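Local coordinates for RNA-binding protein RO60 (Deinococcus radiodurans, PDB 2NVO), which binds small RNAs that accumulate during recovery from ultraviolet irradiation and contributes to the resistance of its bacterium to ultraviolet light, at residues A[405-417]-A[435-449]. Residues are numbered along the deposited sequence; the frame is centred on the assembly and turned at random.
Sequences DALTMGFAEQFRP and SVSFGGTDCAQPILW. Unlike the reference sequence in segment 435-449: Val436 (reference Met).
Hydrophobic packing, largely aromatic, of Met409, Phe411 and Phe415 against helix 445-449 and the loop before it joins the edge hairpin of the central sheet to a loop that probably contributes to the MIDAS-like metal site. Trp449 packs against Leu407, Met409 and Phe415, the last two meeting the same face of its indole. The methionine chain, bent at chi2 and chi3 (-71° and -72°), brings Met409 CE to 3.5 Å from the centroid of the Trp449 six-membered ring, a CH-pi contact beside a Met-aromatic one from SD. Phe415 presents its edge to the Trp449 five-membered ring in a T-shaped pair, planes at 62°, while its CZ reaches Pro446 CB at 3.7 Å. Leu407 CD2 touches the indole edge. In this von Willebrand factor A fold, the loop leading into the helix carries Thr441, a probable metal ligand by similarity to relatives, whose OG1 is hydrogen-bonded to Asp370 OD2. The Phe411 ring has Phe415 CE1 over one face and Thr441 CA, in a CH-pi contact, over the other, both offset toward the rim, with Asp442 O at its edge, 3.1 Å from Phe411 CE1. Asp442 OD1 caps Ala444 N at the helix entrance. Where the loop passes the hairpin turn, Gly439 N donates a nearly straight 2.9 Å bond to Phe411 O, from above the carbonyl plane.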
ATOM      1  N   ASP A 405     -11.949  22.364   4.000  1.00 17.79           N
ATOM      2  CA  ASP A 405     -13.014  22.355   4.966  1.00 20.14           C
ATOM      3  C   ASP A 405     -13.365  20.924   5.321  1.00 15.12           C
ATOM      4  O   ASP A 405     -13.214  20.002   4.520  1.00 16.18           O
ATOM      5  CB  ASP A 405     -14.236  23.074   4.410  1.00 22.18           C
ATOM      6  CG  ASP A 405     -15.046  23.763   5.489  1.00 27.72           C
ATOM      7  OD1 ASP A 405     -16.068  24.385   5.127  1.00 32.96           O
ATOM      8  OD2 ASP A 405     -14.671  23.697   6.686  1.00 26.28           O
ATOM      9  N   ALA A 406     -13.824  20.738   6.540  1.00 17.07           N
ATOM     10  CA  ALA A 406     -14.242  19.420   6.965  1.00 13.71           C
ATOM     11  C   ALA A 406     -15.194  19.644   8.113  1.00 12.19           C
ATOM     12  O   ALA A 406     -15.010  20.541   8.912  1.00 13.68           O
ATOM     13  CB  ALA A 406     -13.055  18.618   7.410  1.00 11.19           C
ATOM     14  N   LEU A 407     -16.239  18.853   8.178  1.00  9.54           N
ATOM     15  CA  LEU A 407     -17.132  18.944   9.303  1.00  9.26           C
ATOM     16  C   LEU A 407     -17.386  17.486   9.648  1.00  7.92           C
ATOM     17  O   LEU A 407     -17.564  16.701   8.733  1.00  5.32           O
ATOM     18  CB  LEU A 407     -18.428  19.619   8.854  1.00  8.60           C
ATOM     19  CG  LEU A 407     -19.654  19.499   9.760  1.00  9.12           C
ATOM     20  CD1 LEU A 407     -19.425  20.174  11.083  1.00 10.32           C
ATOM     21  CD2 LEU A 407     -20.865  20.129   9.064  1.00 12.74           C
ATOM     22  N   THR A 408     -17.392  17.136  10.933  1.00  8.40           N
ATOM     23  CA  THR A 408     -17.709  15.750  11.338  1.00 10.53           C
ATOM     24  C   THR A 408     -19.070  15.650  12.009  1.00  9.42           C
ATOM     25  O   THR A 408     -19.383  16.395  12.944  1.00 13.11           O
ATOM     26  CB  THR A 408     -16.665  15.158  12.283  1.00 11.37           C
ATOM     27  OG1 THR A 408     -16.831  15.747  13.581  1.00 19.26           O
ATOM     28  CG2 THR A 408     -15.261  15.423  11.759  1.00  8.87           C
ATOM     29  N   MET A 409     -19.887  14.739  11.493  1.00  9.66           N
ATOM     30  CA  MET A 409     -21.201  14.467  12.016  1.00  8.68           C
ATOM     31  C   MET A 409     -21.193  13.023  12.522  1.00  9.92           C
ATOM     32  O   MET A 409     -20.297  12.249  12.192  1.00  8.39           O
ATOM     33  CB  MET A 409     -22.249  14.602  10.908  1.00  8.08           C
ATOM     34  CG  MET A 409     -22.202  15.945  10.159  1.00 11.81           C
ATOM     35  SD  MET A 409     -22.791  17.260  11.243  1.00 13.64           S
ATOM     36  CE  MET A 409     -24.537  16.866  11.278  1.00 11.32           C
ATOM     37  N   GLY A 410     -22.214  12.670  13.299  1.00  9.77           N
ATOM     38  CA  GLY A 410     -22.340  11.330  13.842  1.00 11.71           C
ATOM     39  C   GLY A 410     -23.773  10.847  13.765  1.00 11.06           C
ATOM     40  O   GLY A 410     -24.715  11.663  13.799  1.00 11.05           O
ATOM     41  N   PHE A 411     -23.930   9.529  13.635  1.00  8.54           N
ATOM     42  CA  PHE A 411     -25.245   8.905  13.560  1.00  9.90           C
ATOM     43  C   PHE A 411     -25.721   8.601  14.998  1.00  9.66           C
ATOM     44  O   PHE A 411     -25.868   7.442  15.402  1.00  7.59           O
ATOM     45  CB  PHE A 411     -25.184   7.609  12.745  1.00  9.35           C
ATOM     46  CG  PHE A 411     -24.763   7.780  11.284  1.00 11.64           C
ATOM     47  CD1 PHE A 411     -25.715   7.965  10.279  1.00  9.78           C
ATOM     48  CD2 PHE A 411     -23.431   7.698  10.912  1.00  9.45           C
ATOM     49  CE1 PHE A 411     -25.332   8.071   8.969  1.00  8.29           C
ATOM     50  CE2 PHE A 411     -23.047   7.813   9.586  1.00  5.74           C
ATOM     51  CZ  PHE A 411     -24.003   7.998   8.618  1.00  9.13           C
ATOM     52  N   ALA A 412     -25.934   9.655  15.766  1.00 11.48           N
ATOM     53  CA  ALA A 412     -26.223   9.542  17.192  1.00 14.58           C
ATOM     54  C   ALA A 412     -27.722   9.504  17.492  1.00 16.59           C
ATOM     55  O   ALA A 412     -28.505   9.012  16.676  1.00 17.07           O
ATOM     56  CB  ALA A 412     -25.524  10.661  17.954  1.00 14.00           C
ATOM     57  N   GLU A 413     -28.111   9.978  18.679  1.00 24.50           N
ATOM     58  CA  GLU A 413     -29.526  10.173  19.024  1.00 23.87           C
ATOM     59  C   GLU A 413     -30.245  10.677  17.779  1.00 24.14           C
ATOM     60  O   GLU A 413     -31.241  10.117  17.315  1.00 30.61           O
ATOM     61  CB  GLU A 413     -29.671  11.220  20.141  1.00 29.85           C
ATOM     62  CG  GLU A 413     -28.508  11.279  21.127  1.00 31.26           C
ATOM     63  CD  GLU A 413     -27.386  12.213  20.685  1.00 27.61           C
ATOM     64  OE1 GLU A 413     -27.681  13.227  20.011  1.00 26.27           O
ATOM     65  OE2 GLU A 413     -26.210  11.938  21.027  1.00 28.26           O
ATOM     66  N   GLN A 414     -29.702  11.744  17.223  1.00 22.57           N
ATOM     67  CA  GLN A 414     -30.040  12.131  15.875  1.00 24.06           C
ATOM     68  C   GLN A 414     -28.755  12.466  15.144  1.00 18.28           C
ATOM     69  O   GLN A 414     -27.677  12.483  15.745  1.00 18.46           O
ATOM     70  CB  GLN A 414     -30.990  13.324  15.882  1.00 29.53           C
ATOM     71  CG  GLN A 414     -30.822  14.233  17.060  1.00 33.43           C
ATOM     72  CD  GLN A 414     -32.163  14.705  17.580  1.00 42.58           C
ATOM     73  OE1 GLN A 414     -33.211  14.353  17.030  1.00 45.93           O
ATOM     74  NE2 GLN A 414     -32.142  15.496  18.652  1.00 46.03           N
ATOM     75  N   PHE A 415     -28.872  12.712  13.848  1.00 18.15           N
ATOM     76  CA  PHE A 415     -27.717  13.036  13.028  1.00 15.89           C
ATOM     77  C   PHE A 415     -27.229  14.413  13.389  1.00 16.55           C
ATOM     78  O   PHE A 415     -27.918  15.407  13.164  1.00 20.94           O
ATOM     79  CB  PHE A 415     -28.068  12.955  11.545  1.00 14.04           C
ATOM     80  CG  PHE A 415     -26.872  12.973  10.651  1.00 10.99           C
ATOM     81  CD1 PHE A 415     -26.075  11.836  10.520  1.00 10.70           C
ATOM     82  CD2 PHE A 415     -26.527  14.118   9.957  1.00 11.12           C
ATOM     83  CE1 PHE A 415     -24.969  11.848   9.699  1.00  9.60           C
ATOM     84  CE2 PHE A 415     -25.423  14.142   9.126  1.00 10.19           C
ATOM     85  CZ  PHE A 415     -24.634  13.001   8.997  1.00  9.14           C
ATOM     86  N   ARG A 416     -26.049  14.487  13.974  1.00 13.42           N
ATOM     87  CA  ARG A 416     -25.620  15.742  14.561  1.00 15.15           C
ATOM     88  C   ARG A 416     -24.118  15.882  14.483  1.00 14.96           C
ATOM     89  O   ARG A 416     -23.417  14.907  14.225  1.00 13.52           O
ATOM     90  CB  ARG A 416     -26.054  15.807  16.023  1.00 21.46           C
ATOM     91  CG  ARG A 416     -25.352  14.784  16.898  1.00 20.71           C
ATOM     92  CD  ARG A 416     -25.397  15.185  18.353  1.00 21.72           C
ATOM     93  NE  ARG A 416     -25.006  14.083  19.225  1.00 21.70           N
ATOM     94  CZ  ARG A 416     -23.762  13.849  19.622  1.00 20.81           C
ATOM     95  NH1 ARG A 416     -22.766  14.632  19.223  1.00 17.73           N
ATOM     96  NH2 ARG A 416     -23.516  12.821  20.422  1.00 26.49           N
ATOM     97  N   PRO A 417     -23.617  17.104  14.707  1.00 16.74           N
ATOM     98  CA  PRO A 417     -22.186  17.389  14.717  1.00 14.68           C
ATOM     99  C   PRO A 417     -21.546  16.718  15.909  1.00 15.88           C
ATOM    100  O   PRO A 417     -22.188  16.603  16.961  1.00 14.45           O
ATOM    101  CB  PRO A 417     -22.129  18.910  14.893  1.00 15.17           C
ATOM    102  CG  PRO A 417     -23.461  19.404  14.474  1.00 14.04           C
ATOM    103  CD  PRO A 417     -24.421  18.329  14.857  1.00 17.08           C
ATOM    104  N   SER A 435     -21.294   7.371  21.287  1.00 14.53           N
ATOM    105  CA  SER A 435     -22.535   7.818  21.866  1.00 19.18           C
ATOM    106  C   SER A 435     -23.348   6.591  22.235  1.00 17.04           C
ATOM    107  O   SER A 435     -23.653   5.762  21.381  1.00 19.50           O
ATOM    108  CB  SER A 435     -23.286   8.707  20.870  1.00 17.32           C
ATOM    109  OG  SER A 435     -24.598   8.967  21.321  1.00 20.92           O
ATOM    110  N   VAL A 436     -23.689   6.482  23.513  1.00 21.11           N
ATOM    111  CA  VAL A 436     -24.537   5.401  24.022  1.00 21.84           C
ATOM    112  C   VAL A 436     -25.847   5.238  23.245  1.00 20.32           C
ATOM    113  O   VAL A 436     -26.310   4.120  23.025  1.00 19.57           O
ATOM    114  CB  VAL A 436     -24.878   5.613  25.514  1.00 25.80           C
ATOM    115  CG1 VAL A 436     -25.710   4.459  26.028  1.00 28.53           C
ATOM    116  CG2 VAL A 436     -23.610   5.765  26.331  1.00 31.05           C
ATOM    117  N   SER A 437     -26.454   6.347  22.835  1.00 20.49           N
ATOM    118  CA  SER A 437     -27.635   6.262  21.994  1.00 18.25           C
ATOM    119  C   SER A 437     -27.250   6.618  20.573  1.00 18.49           C
ATOM    120  O   SER A 437     -26.602   7.633  20.320  1.00 23.90           O
ATOM    121  CB  SER A 437     -28.763   7.159  22.516  1.00 24.09           C
ATOM    122  OG  SER A 437     -28.477   8.519  22.274  1.00 34.07           O
ATOM    123  N   PHE A 438     -27.630   5.769  19.638  1.00 16.16           N
ATOM    124  CA  PHE A 438     -27.171   5.930  18.268  1.00 13.73           C
ATOM    125  C   PHE A 438     -28.326   5.571  17.366  1.00 12.36           C
ATOM    126  O   PHE A 438     -29.334   5.037  17.830  1.00 12.46           O
ATOM    127  CB  PHE A 438     -25.962   5.023  18.010  1.00 11.45           C
ATOM    128  CG  PHE A 438     -26.228   3.576  18.318  1.00 11.63           C
ATOM    129  CD1 PHE A 438     -26.820   2.760  17.382  1.00 11.50           C
ATOM    130  CD2 PHE A 438     -25.912   3.051  19.561  1.00 15.11           C
ATOM    131  CE1 PHE A 438     -27.078   1.413  17.661  1.00 15.56           C
ATOM    132  CE2 PHE A 438     -26.167   1.707  19.854  1.00 13.43           C
ATOM    133  CZ  PHE A 438     -26.749   0.888  18.895  1.00 13.74           C
ATOM    134  N   GLY A 439     -28.187   5.869  16.080  1.00 13.82           N
ATOM    135  CA  GLY A 439     -29.164   5.469  15.090  1.00 10.64           C
ATOM    136  C   GLY A 439     -28.501   4.592  14.051  1.00 10.89           C
ATOM    137  O   GLY A 439     -27.313   4.324  14.134  1.00 10.61           O
ATOM    138  N   GLY A 440     -29.274   4.142  13.077  1.00 11.42           N
ATOM    139  CA  GLY A 440     -28.775   3.270  12.037  1.00 12.91           C
ATOM    140  C   GLY A 440     -27.727   3.996  11.218  1.00 10.76           C
ATOM    141  O   GLY A 440     -27.812   5.206  11.008  1.00 11.36           O
ATOM    142  N   THR A 441     -26.732   3.263  10.746  1.00  8.10           N
ATOM    143  CA  THR A 441     -25.691   3.885   9.940  1.00  7.90           C
ATOM    144  C   THR A 441     -26.164   4.022   8.480  1.00 10.47           C
ATOM    145  O   THR A 441     -25.833   3.222   7.625  1.00  8.19           O
ATOM    146  CB  THR A 441     -24.356   3.142  10.071  1.00  8.07           C
ATOM    147  OG1 THR A 441     -23.931   3.248  11.437  1.00  6.91           O
ATOM    148  CG2 THR A 441     -23.311   3.808   9.172  1.00  7.98           C
ATOM    149  N   ASP A 442     -26.941   5.070   8.215  1.00  9.24           N
ATOM    150  CA  ASP A 442     -27.565   5.247   6.904  1.00  9.63           C
ATOM    151  C   ASP A 442     -26.705   6.162   6.036  1.00  9.68           C
ATOM    152  O   ASP A 442     -26.656   7.368   6.282  1.00  8.30           O
ATOM    153  CB  ASP A 442     -28.948   5.874   7.096  1.00 10.97           C
ATOM    154  CG  ASP A 442     -29.691   6.102   5.794  1.00 13.03           C
ATOM    155  OD1 ASP A 442     -29.148   5.873   4.699  1.00 11.29           O
ATOM    156  OD2 ASP A 442     -30.859   6.526   5.874  1.00 16.80           O
ATOM    157  N   CYS A 443     -26.069   5.595   5.018  1.00  8.20           N
ATOM    158  CA  CYS A 443     -25.108   6.341   4.218  1.00  8.46           C
ATOM    159  C   CYS A 443     -25.769   7.390   3.333  1.00  9.25           C
ATOM    160  O   CYS A 443     -25.078   8.190   2.728  1.00  8.50           O
ATOM    161  CB  CYS A 443     -24.275   5.405   3.343  1.00  9.07           C
ATOM    162  SG  CYS A 443     -23.354   4.086   4.255  1.00 10.49           S
ATOM    163  N   ALA A 444     -27.099   7.363   3.223  1.00 10.42           N
ATOM    164  CA  ALA A 444     -27.794   8.385   2.447  1.00  9.21           C
ATOM    165  C   ALA A 444     -27.972   9.644   3.278  1.00  8.33           C
ATOM    166  O   ALA A 444     -28.019  10.765   2.757  1.00 10.66           O
ATOM    167  CB  ALA A 444     -29.155   7.870   1.967  1.00  9.84           C
ATOM    168  N   GLN A 445     -28.052   9.458   4.580  1.00  7.02           N
ATOM    169  CA  GLN A 445     -28.480  10.508   5.485  1.00  9.12           C
ATOM    170  C   GLN A 445     -27.577  11.769   5.571  1.00  9.38           C
ATOM    171  O   GLN A 445     -28.089  12.896   5.684  1.00 11.03           O
ATOM    172  CB  GLN A 445     -28.743   9.900   6.862  1.00 11.42           C
ATOM    173  CG  GLN A 445     -29.244  10.892   7.884  1.00 14.31           C
ATOM    174  CD  GLN A 445     -29.687  10.220   9.165  1.00 19.42           C
ATOM    175  OE1 GLN A 445     -29.232   9.121   9.500  1.00 17.68           O
ATOM    176  NE2 GLN A 445     -30.583  10.875   9.891  1.00 17.16           N
ATOM    177  N   PRO A 446     -26.242  11.599   5.520  1.00  8.64           N
ATOM    178  CA  PRO A 446     -25.380  12.788   5.521  1.00  7.79           C
ATOM    179  C   PRO A 446     -25.651  13.648   4.290  1.00  8.27           C
ATOM    180  O   PRO A 446     -25.576  14.877   4.380  1.00  7.33           O
ATOM    181  CB  PRO A 446     -23.955  12.211   5.419  1.00  7.19           C
ATOM    182  CG  PRO A 446     -24.068  10.789   5.946  1.00  5.85           C
ATOM    183  CD  PRO A 446     -25.466  10.339   5.499  1.00  7.42           C
ATOM    184  N   ILE A 447     -25.946  12.996   3.171  1.00  7.70           N
ATOM    185  CA  ILE A 447     -26.180  13.694   1.914  1.00  9.28           C
ATOM    186  C   ILE A 447     -27.536  14.388   1.912  1.00 12.71           C
ATOM    187  O   ILE A 447     -27.668  15.515   1.433  1.00 12.68           O
ATOM    188  CB  ILE A 447     -26.078  12.741   0.728  1.00  9.10           C
ATOM    189  CG1 ILE A 447     -24.745  11.997   0.771  1.00  9.08           C
ATOM    190  CG2 ILE A 447     -26.230  13.502  -0.603  1.00 10.69           C
ATOM    191  CD1 ILE A 447     -24.739  10.755  -0.052  1.00 11.23           C
ATOM    192  N   LEU A 448     -28.548  13.698   2.425  1.00 13.95           N
ATOM    193  CA  LEU A 448     -29.856  14.306   2.600  1.00 13.43           C
ATOM    194  C   LEU A 448     -29.738  15.502   3.558  1.00 14.77           C
ATOM    195  O   LEU A 448     -30.273  16.582   3.294  1.00 15.89           O
ATOM    196  CB  LEU A 448     -30.852  13.278   3.134  1.00 11.51           C
ATOM    197  CG  LEU A 448     -31.157  12.031   2.302  1.00 11.48           C
ATOM    198  CD1 LEU A 448     -31.990  11.068   3.124  1.00 10.11           C
ATOM    199  CD2 LEU A 448     -31.894  12.367   0.983  1.00 16.80           C
ATOM    200  N   TRP A 449     -29.022  15.314   4.664  1.00 12.14           N
ATOM    201  CA  TRP A 449     -28.873  16.361   5.660  1.00 11.75           C
ATOM    202  C   TRP A 449     -28.209  17.605   5.083  1.00 13.10           C
ATOM    203  O   TRP A 449     -28.674  18.715   5.310  1.00 13.44           O
ATOM    204  CB  TRP A 449     -28.072  15.866   6.859  1.00 11.46           C
ATOM    205  CG  TRP A 449     -27.845  16.915   7.924  1.00 11.81           C
ATOM    206  CD1 TRP A 449     -28.698  17.248   8.942  1.00 12.70           C
ATOM    207  CD2 TRP A 449     -26.676  17.727   8.099  1.00 12.11           C
ATOM    208  NE1 TRP A 449     -28.140  18.225   9.728  1.00 14.52           N
ATOM    209  CE2 TRP A 449     -26.906  18.547   9.232  1.00 12.45           C
ATOM    210  CE3 TRP A 449     -25.467  17.863   7.393  1.00 11.91           C
ATOM    211  CZ2 TRP A 449     -25.977  19.487   9.676  1.00 13.13           C
ATOM    212  CZ3 TRP A 449     -24.535  18.799   7.843  1.00 11.14           C
ATOM    213  CH2 TRP A 449     -24.792  19.594   8.982  1.00 13.69           C
TER